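Side-chain contact in scyllo-inositol 2-dehydrogenase (NADP(+)) IolW (Bacillus subtilis subsp. subtilis, PDB 3GDO), which catalyses the reversible NADPH-dependent reduction of scyllo-inosose to scyllo-inositol and cannot use NADH in place of NADPH: residues Ala84-Gly89 with Lys109-Glu114. Numbering follows the deposited sequence.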
# COMPACT_ATOMS: atom_id res chain seq x y z
N ALA B 84 -24.17 32.63 -6.57
CA ALA B 84 -24.79 33.84 -6.07
C ALA B 84 -23.75 34.83 -5.57
O ALA B 84 -23.86 36.03 -5.81
CB ALA B 84 -25.78 33.51 -4.97
N CYS B 85 -22.73 34.34 -4.88
CA CYS B 85 -21.68 35.24 -4.39
C CYS B 85 -20.85 35.79 -5.53
O CYS B 85 -20.50 36.99 -5.54
CB CYS B 85 -20.77 34.55 -3.40
SG CYS B 85 -21.57 34.19 -1.85
N ILE B 86 -20.53 34.91 -6.47
CA ILE B 86 -19.79 35.30 -7.66
C ILE B 86 -20.61 36.35 -8.44
O ILE B 86 -20.09 37.40 -8.77
CB ILE B 86 -19.41 34.10 -8.55
CG1 ILE B 86 -18.35 33.22 -7.87
CG2 ILE B 86 -18.81 34.56 -9.90
CD1 ILE B 86 -18.25 31.84 -8.51
N GLN B 87 -21.89 36.07 -8.70
CA GLN B 87 -22.76 37.02 -9.40
C GLN B 87 -22.78 38.39 -8.70
O GLN B 87 -22.88 39.40 -9.35
CB GLN B 87 -24.20 36.52 -9.54
CG GLN B 87 -24.41 35.18 -10.27
CD GLN B 87 -23.92 35.13 -11.71
OE1 GLN B 87 -23.23 36.04 -12.21
NE2 GLN B 87 -24.28 34.03 -12.39
N ALA B 88 -22.66 38.41 -7.38
CA ALA B 88 -22.72 39.66 -6.64
C ALA B 88 -21.37 40.36 -6.52
O ALA B 88 -21.24 41.39 -5.83
CB ALA B 88 -23.32 39.42 -5.26
N GLY B 89 -20.35 39.80 -7.18
CA GLY B 89 -19.05 40.45 -7.23
C GLY B 89 -18.23 40.22 -5.98
O GLY B 89 -17.32 41.02 -5.68
N LYS B 109 -15.67 28.43 -12.20
CA LYS B 109 -14.43 29.10 -12.54
C LYS B 109 -14.66 30.15 -13.66
O LYS B 109 -14.09 31.22 -13.63
CB LYS B 109 -13.34 28.12 -12.99
CG LYS B 109 -11.94 28.74 -13.03
CD LYS B 109 -10.91 27.77 -13.58
CE LYS B 109 -11.00 27.66 -15.10
NZ LYS B 109 -10.20 28.79 -15.69
N ARG B 110 -15.47 29.80 -14.64
CA ARG B 110 -15.66 30.69 -15.79
C ARG B 110 -16.47 31.91 -15.35
O ARG B 110 -16.12 33.04 -15.69
CB ARG B 110 -16.25 29.96 -16.98
CG ARG B 110 -15.17 29.45 -17.90
CD ARG B 110 -15.74 28.71 -19.11
NE ARG B 110 -16.04 27.31 -18.80
CZ ARG B 110 -17.25 26.83 -18.52
NH1 ARG B 110 -17.39 25.53 -18.27
NH2 ARG B 110 -18.32 27.63 -18.49
N ALA B 111 -17.49 31.68 -14.52
CA ALA B 111 -18.27 32.77 -13.96
C ALA B 111 -17.41 33.74 -13.13
O ALA B 111 -17.58 34.97 -13.27
CB ALA B 111 -19.45 32.24 -13.20
N ALA B 112 -16.49 33.22 -12.30
CA ALA B 112 -15.55 34.07 -11.52
C ALA B 112 -14.56 34.86 -12.37
O ALA B 112 -14.27 36.03 -12.08
CB ALA B 112 -14.76 33.23 -10.50
N ASP B 113 -14.00 34.20 -13.38
CA ASP B 113 -13.12 34.84 -14.36
C ASP B 113 -13.90 35.93 -15.13
O ASP B 113 -13.44 37.05 -15.23
CB ASP B 113 -12.56 33.81 -15.34
CG ASP B 113 -11.49 32.89 -14.73
OD1 ASP B 113 -10.78 33.29 -13.77
OD2 ASP B 113 -11.33 31.76 -15.24
N GLU B 114 -15.08 35.58 -15.64
CA GLU B 114 -15.98 36.52 -16.30
C GLU B 114 -16.24 37.74 -15.45
O GLU B 114 -16.41 38.83 -15.97
CB GLU B 114 -17.33 35.86 -16.59
CG GLU B 114 -17.46 35.12 -17.93
CD GLU B 114 -18.00 36.03 -19.03
OE1 GLU B 114 -17.34 36.15 -20.09
OE2 GLU B 114 -19.08 36.65 -18.80
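Chi1 of Ile86 (-69°) sets CG1 beside the backbone N and leaves CG2 anti to it, facing the neighbouring helix at Ala111 and Ala112, while chi2 of 163° extends the CG1 branch so that its CD1 reaches the methyl of Ala112. CG2 lies over the flat face of the peptide group joining the two alanines, 3.6 Å from Ala112 N and equally far from Ala111 O. The two methyl carbons of Ala111 and Ala112 complete the seat: Ala111 CB is 4.1 Å from Ile86 CG2, and Ala112 CB meets Ile86 CD1 at 4.3 Å. A single branched side chain thus rests on a surface made of backbone and two short side chains, consistent with the close approach of the helices, the CA atoms of Ile86 and Ala112 being 5.9 Å apart. No hydrogen bond crosses between the segments; the contact is van der Waals, methyl against peptide and methyl against methyl, and Val117 touches both Ile86 and Ala112.

Just beyond Ile86, helix 78-87 ends in a Schellman motif: Gly89 takes a positive phi of 80°, and its N bonds to Ile86 O at 2.9 Å. The first bond of the Lys109 side chain points away from 84-89, and its NZ forms a salt bridge with Asp113 OD2 at 3.2 Å; the side chain also packs on helix 323-342.

Helices 78-87 and 102-115 connect strands 68-71, 91-95 and 119-122, neighbours in the parallel sheet, so the contact joins the helices of two successive beta-alpha-beta crossovers, as is typical of the Rossmann fold of the Gfo/Idh/MocA family.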